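PDB 2NZJ: GTP-binding protein REM 1 from Homo sapiens, which binds GDP and, as a member of the Ras family of small GTPases, probably switches between GDP- and GTP-bound states in cell signalling. Local coordinates for residues A80-Y85 / P113-G118; V117-D122 / I146-T151. All coordinates share one frame; numbering follows the deposited sequence.

Overall arrangement
Strand 114-119 is common to both contacts: interaction 1 pairs it with strand 80-86 and interaction 2 with strand 144-147, so three neighbouring parallel strands are joined, with V117 and G118 serving both. Interaction 1 is deep core, its centre about 4 Å from that of the chain and 11 of its 12 touching residues buried; main-chain bonds and apolar side chains carry it. Interaction 2, about 11 Å out, is partly buried and starts as sheet, but beyond N119 and E147 the chains become loops, and polar groups there and on N119 meet the nucleotide. The centres lie about 12 Å apart, and a probable hydrogen bond from N119 N to Y85 O links the two.

Interaction 1 (A80-Y85 / P113-G118); sequences AYVIVY and PIILVG
With CG between its backbone N and carbonyl carbon (chi1 68°), the Y85 ring turns toward the neighbouring strand and lies against G118, while L116, with CG anti to its backbone N (chi1 -172°), meets the same ring at its edge. G118 CA sits over one ring face, 3.9 Å from the centroid, which makes a CH-pi contact; a side chain at G118 would start on this side of the sheet, with its CB only about 3.1 Å from Y85 OH, so the close approach suits a glycine. L116 CG reaches Y85 CE1 at 3.9 Å near the ring plane, the two side chains crossing at about a right angle. On the same side of the sheet, the CD1 branch of L116 meets I83, whose CG2 lies 3.8 Å from it, and I83 CD1 touches I114 CG2. Helix 90-105 packs over this layer, with A96 on I83 and F93 meeting the Y85 ring. An alanine in place of Y85 would probably open a gap beside G118 and L116 and deprive F93 of its ring partner. The other side of the sheet carries beta-branched aliphatic groups, V82, V84, I115 and V117: V82 CG1 and V117 CG2 meet at 3.5 Å, and V84 runs alongside V117. L159 of helix 156-171 lies against I115 and V117, and V84 touches V15. Five main-chain bonds fix the parallel pairing in the usual alternation: Y81 and I83 each use both N and O, and Y85 gives its N to V117 O at 2.8 Å, a nearly straight bond (170°). V84 CA adds a CA-H...O contact to that same carbonyl. Strands 80-86 and 114-119, joined through helix 90-105, form a beta-alpha-beta crossover in the central sheet of the Ras-type P-loop NTPase fold.

Interaction 2 (V117-D122 / I146-T151); sequences VGNKAD and IETSAT. With GDP (guanosine-5'-diphosphate), chain G.
D122 OD2 is held by two donors: S149 OG comes from above the carboxylate plane at 2.7 Å, and guanine N1 of GDP at 2.9 Å along an almost straight N-H...O line (177°). This is the base-recognition site of Ras-like GTPases, where the NKxD motif, here N119-K120-A121-D122, meets the loop carrying S149, A150 and T151. D122 OD1 takes the second guanine donor, N2, at 2.9 Å, so the two carboxylate oxygens divide the ring N1-H and the 2-amino group between them. From the other loop A150 N gives a 2.8 Å bond to O6, to which K120 N adds a weak one. The extended K120 chain runs over one face of guanine, CG 3.5 Å from C6, and T151 CG2 lies against the opposite face; K120 NZ bonds to the ribose O4' and to G14 O. Behind the site the strands pair in parallel through G118 N to I146 O and T148 N to G118 O, and A121 N closes on T148 O. N119 ND2 bonds to V15 O and lies 3.0 Å from guanine N7, while T148 OG1 donates to N119 OD1 at 2.9 Å, tilted 34° from the amide plane.

Interaction 1 (A80-Y85 / P113-G118)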
loop_
_atom_site.group_PDB
_atom_site.type_symbol
_atom_site.label_atom_id
_atom_site.label_comp_id
_atom_site.label_asym_id
_atom_site.label_seq_id
_atom_site.Cartn_x
_atom_site.Cartn_y
_atom_site.Cartn_z
ATOM N N ALA A 80 0.254 -8.325 4.145
ATOM C CA ALA A 80 0.621 -7.680 2.878
ATOM C C ALA A 80 1.224 -6.312 3.164
ATOM O O ALA A 80 0.915 -5.690 4.187
ATOM C CB ALA A 80 -0.606 -7.532 1.981
ATOM N N TYR A 81 2.079 -5.841 2.265
ATOM C CA TYR A 81 2.681 -4.521 2.398
ATOM C C TYR A 81 2.420 -3.693 1.152
ATOM O O TYR A 81 2.613 -4.185 0.034
ATOM C CB TYR A 81 4.178 -4.665 2.633
ATOM C CG TYR A 81 4.488 -5.231 3.986
ATOM C CD1 TYR A 81 4.683 -6.595 4.174
ATOM C CD2 TYR A 81 4.566 -4.397 5.092
ATOM C CE1 TYR A 81 4.957 -7.097 5.427
ATOM C CE2 TYR A 81 4.824 -4.886 6.328
ATOM C CZ TYR A 81 5.027 -6.222 6.499
ATOM O OH TYR A 81 5.293 -6.653 7.764
ATOM N N VAL A 82 1.969 -2.452 1.362
ATOM C CA VAL A 82 1.793 -1.468 0.289
ATOM C C VAL A 82 2.849 -0.368 0.440
ATOM O O VAL A 82 2.768 0.456 1.340
ATOM C CB VAL A 82 0.379 -0.867 0.287
ATOM C CG1 VAL A 82 0.214 0.169 -0.795
ATOM C CG2 VAL A 82 -0.603 -1.956 0.094
ATOM N N ILE A 83 3.846 -0.390 -0.440
ATOM C CA ILE A 83 4.910 0.611 -0.468
ATOM C C ILE A 83 4.504 1.716 -1.426
ATOM O O ILE A 83 4.466 1.502 -2.630
ATOM C CB ILE A 83 6.244 0.023 -0.994
ATOM C CG1 ILE A 83 6.802 -1.031 -0.043
ATOM C CG2 ILE A 83 7.277 1.116 -1.208
ATOM C CD1 ILE A 83 7.879 -1.936 -0.669
ATOM N N VAL A 84 4.220 2.898 -0.887
ATOM C CA VAL A 84 3.711 4.035 -1.663
ATOM C C VAL A 84 4.825 5.039 -1.911
ATOM O O VAL A 84 5.581 5.335 -1.002
ATOM C CB VAL A 84 2.605 4.743 -0.892
ATOM C CG1 VAL A 84 2.091 5.983 -1.649
ATOM C CG2 VAL A 84 1.490 3.739 -0.565
ATOM N N TYR A 85 4.935 5.544 -3.143
ATOM C CA TYR A 85 5.761 6.731 -3.452
ATOM C C TYR A 85 4.908 7.724 -4.261
ATOM O O TYR A 85 3.808 7.390 -4.704
ATOM C CB TYR A 85 7.080 6.343 -4.175
ATOM C CG TYR A 85 6.874 5.811 -5.555
ATOM C CD1 TYR A 85 6.588 4.483 -5.764
ATOM C CD2 TYR A 85 6.905 6.647 -6.651
ATOM C CE1 TYR A 85 6.350 3.984 -7.012
ATOM C CE2 TYR A 85 6.636 6.150 -7.947
ATOM C CZ TYR A 85 6.358 4.812 -8.105
ATOM O OH TYR A 85 6.145 4.284 -9.361
ATOM N N PRO A 113 2.400 -10.805 -0.252
ATOM C CA PRO A 113 2.130 -9.836 -1.339
ATOM C C PRO A 113 2.700 -8.480 -1.005
ATOM O O PRO A 113 2.526 -8.020 0.117
ATOM C CB PRO A 113 0.596 -9.750 -1.388
ATOM C CG PRO A 113 0.109 -10.954 -0.671
ATOM C CD PRO A 113 1.167 -11.383 0.310
ATOM N N ILE A 114 3.375 -7.865 -1.973
ATOM C CA ILE A 114 3.877 -6.505 -1.876
ATOM C C ILE A 114 3.353 -5.732 -3.088
ATOM O O ILE A 114 3.510 -6.172 -4.220
ATOM C CB ILE A 114 5.429 -6.503 -1.843
ATOM C CG1 ILE A 114 5.947 -7.474 -0.788
ATOM C CG2 ILE A 114 5.987 -5.123 -1.540
ATOM C CD1 ILE A 114 7.431 -7.301 -0.459
ATOM N N ILE A 115 2.687 -4.609 -2.845
ATOM C CA ILE A 115 2.204 -3.739 -3.915
ATOM C C ILE A 115 3.033 -2.469 -3.899
ATOM O O ILE A 115 3.119 -1.808 -2.876
ATOM C CB ILE A 115 0.696 -3.337 -3.739
ATOM C CG1 ILE A 115 -0.159 -4.519 -3.245
ATOM C CG2 ILE A 115 0.143 -2.764 -5.050
ATOM C CD1 ILE A 115 -0.405 -5.554 -4.285
ATOM N N LEU A 116 3.642 -2.147 -5.030
ATOM C CA LEU A 116 4.328 -0.860 -5.219
ATOM C C LEU A 116 3.285 0.127 -5.795
ATOM O O LEU A 116 2.660 -0.143 -6.823
ATOM C CB LEU A 116 5.543 -1.028 -6.151
ATOM C CG LEU A 116 6.479 0.176 -6.301
ATOM C CD1 LEU A 116 7.068 0.525 -4.941
ATOM C CD2 LEU A 116 7.612 -0.022 -7.366
ATOM N N VAL A 117 3.059 1.236 -5.100
ATOM C CA VAL A 117 2.041 2.184 -5.513
ATOM C C VAL A 117 2.650 3.516 -5.866
ATOM O O VAL A 117 3.335 4.138 -5.034
ATOM C CB VAL A 117 0.981 2.437 -4.405
ATOM C CG1 VAL A 117 0.038 3.552 -4.810
ATOM C CG2 VAL A 117 0.205 1.202 -4.122
ATOM N N GLY A 118 2.379 3.960 -7.091
ATOM C CA GLY A 118 2.741 5.305 -7.524
ATOM C C GLY A 118 1.570 6.247 -7.349
ATOM O O GLY A 118 0.686 6.284 -8.199
#

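Interaction 2 (V117-D122 / I146-T151)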
loop_
_atom_site.group_PDB
_atom_site.type_symbol
_atom_site.label_atom_id
_atom_site.label_comp_id
_atom_site.label_asym_id
_atom_site.label_seq_id
_atom_site.Cartn_x
_atom_site.Cartn_y
_atom_site.Cartn_z
ATOM N N VAL A 117 3.059 1.236 -5.100
ATOM C CA VAL A 117 2.041 2.184 -5.513
ATOM C C VAL A 117 2.650 3.516 -5.866
ATOM O O VAL A 117 3.335 4.138 -5.034
ATOM C CB VAL A 117 0.981 2.437 -4.405
ATOM C CG1 VAL A 117 0.038 3.552 -4.810
ATOM C CG2 VAL A 117 0.205 1.202 -4.122
ATOM N N GLY A 118 2.379 3.960 -7.091
ATOM C CA GLY A 118 2.741 5.305 -7.524
ATOM C C GLY A 118 1.570 6.247 -7.349
ATOM O O GLY A 118 0.686 6.284 -8.199
ATOM N N ASN A 119 1.558 7.003 -6.260
ATOM C CA ASN A 119 0.444 7.903 -5.948
ATOM C C ASN A 119 0.681 9.299 -6.545
ATOM O O ASN A 119 1.766 9.610 -7.036
ATOM C CB ASN A 119 0.244 7.997 -4.428
ATOM C CG ASN A 119 -1.053 8.681 -4.040
ATOM O OD1 ASN A 119 -2.102 8.499 -4.700
ATOM N ND2 ASN A 119 -1.001 9.477 -2.967
ATOM N N LYS A 120 -0.353 10.122 -6.529
ATOM C CA LYS A 120 -0.334 11.463 -7.133
ATOM C C LYS A 120 -0.229 11.436 -8.672
ATOM O O LYS A 120 0.358 12.332 -9.268
ATOM C CB LYS A 120 0.762 12.333 -6.527
ATOM C CG LYS A 120 0.816 12.292 -4.997
ATOM C CD LYS A 120 1.320 13.603 -4.402
ATOM C CE LYS A 120 1.441 13.550 -2.874
ATOM N NZ LYS A 120 2.057 14.812 -2.320
ATOM N N ALA A 121 -0.837 10.419 -9.293
ATOM C CA ALA A 121 -0.916 10.281 -10.767
ATOM C C ALA A 121 -1.529 11.474 -11.459
ATOM O O ALA A 121 -1.276 11.695 -12.633
ATOM C CB ALA A 121 -1.736 9.010 -11.147
ATOM N N ASP A 122 -2.362 12.218 -10.749
ATOM C CA ASP A 122 -2.989 13.442 -11.291
ATOM C C ASP A 122 -2.011 14.579 -11.526
ATOM O O ASP A 122 -2.303 15.527 -12.275
ATOM C CB ASP A 122 -4.053 13.934 -10.322
ATOM C CG ASP A 122 -3.508 14.111 -8.910
ATOM O OD1 ASP A 122 -3.449 15.265 -8.447
ATOM O OD2 ASP A 122 -3.107 13.094 -8.286
ATOM N N ILE A 146 0.679 -0.478 -9.311
ATOM C CA ILE A 146 -0.436 0.318 -9.751
ATOM C C ILE A 146 -0.137 1.786 -9.462
ATOM O O ILE A 146 0.638 2.101 -8.570
ATOM C CB ILE A 146 -1.702 -0.126 -9.030
ATOM C CG1 ILE A 146 -2.943 0.456 -9.704
ATOM C CG2 ILE A 146 -1.612 0.217 -7.518
ATOM C CD1 ILE A 146 -4.219 -0.269 -9.354
ATOM N N GLU A 147 -0.724 2.670 -10.251
ATOM C CA GLU A 147 -0.695 4.109 -10.000
ATOM C C GLU A 147 -2.083 4.579 -9.574
ATOM O O GLU A 147 -3.112 4.194 -10.175
ATOM C CB GLU A 147 -0.264 4.858 -11.247
ATOM C CG GLU A 147 1.163 4.530 -11.597
ATOM C CD GLU A 147 1.743 5.404 -12.681
ATOM O OE1 GLU A 147 1.030 5.764 -13.641
ATOM O OE2 GLU A 147 2.933 5.704 -12.565
ATOM N N THR A 148 -2.102 5.405 -8.530
ATOM C CA THR A 148 -3.338 5.899 -7.978
ATOM C C THR A 148 -3.299 7.412 -7.863
ATOM O O THR A 148 -2.241 8.042 -8.051
ATOM C CB THR A 148 -3.579 5.303 -6.596
ATOM O OG1 THR A 148 -2.596 5.790 -5.666
ATOM C CG2 THR A 148 -3.522 3.782 -6.659
ATOM N N SER A 149 -4.468 7.980 -7.569
ATOM C CA SER A 149 -4.587 9.347 -7.085
ATOM C C SER A 149 -5.668 9.375 -6.006
ATOM O O SER A 149 -6.814 9.029 -6.267
ATOM C CB SER A 149 -4.920 10.327 -8.213
ATOM O OG SER A 149 -5.276 11.606 -7.706
ATOM N N ALA A 150 -5.302 9.801 -4.802
ATOM C CA ALA A 150 -6.264 9.944 -3.726
ATOM C C ALA A 150 -7.176 11.160 -3.932
ATOM O O ALA A 150 -8.325 11.160 -3.482
ATOM C CB ALA A 150 -5.553 10.040 -2.389
ATOM N N THR A 151 -6.677 12.204 -4.590
ATOM C CA THR A 151 -7.474 13.431 -4.774
ATOM C C THR A 151 -8.493 13.316 -5.914
ATOM O O THR A 151 -9.538 13.965 -5.863
ATOM C CB THR A 151 -6.585 14.665 -5.011
ATOM O OG1 THR A 151 -5.807 14.462 -6.189
ATOM C CG2 THR A 151 -5.644 14.885 -3.846
HETATM P PB GDP G . 1.424 10.741 4.139
HETATM O O1B GDP G . 2.136 9.749 3.258
HETATM O O2B GDP G . 0.396 10.126 5.026
HETATM O O3B GDP G . 2.508 11.408 4.969
HETATM O O3A GDP G . 0.784 11.760 3.107
HETATM P PA GDP G . -0.627 12.440 3.390
HETATM O O1A GDP G . -0.619 13.033 4.770
HETATM O O2A GDP G . -1.769 11.493 3.190
HETATM O "O5'" GDP G . -0.681 13.520 2.208
HETATM C "C5'" GDP G . 0.368 14.468 2.008
HETATM C "C4'" GDP G . -0.166 15.601 1.129
HETATM O "O4'" GDP G . -0.265 15.166 -0.257
HETATM C "C3'" GDP G . -1.577 16.057 1.554
HETATM O "O3'" GDP G . -1.715 17.489 1.539
HETATM C "C2'" GDP G . -2.489 15.450 0.498
HETATM O "O2'" GDP G . -3.638 16.245 0.225
HETATM C "C1'" GDP G . -1.604 15.307 -0.730
HETATM N N9 GDP G . -1.956 14.113 -1.522
HETATM C C8 GDP G . -2.113 12.834 -1.097
HETATM N N7 GDP G . -2.410 12.000 -2.130
HETATM C C5 GDP G . -2.434 12.757 -3.220
HETATM C C6 GDP G . -2.707 12.532 -4.638
HETATM O O6 GDP G . -2.984 11.374 -5.015
HETATM N N1 GDP G . -2.634 13.593 -5.466
HETATM C C2 GDP G . -2.349 14.841 -5.035
HETATM N N2 GDP G . -2.281 15.897 -5.888
HETATM N N3 GDP G . -2.110 15.110 -3.737
HETATM C C4 GDP G . -2.139 14.130 -2.821
#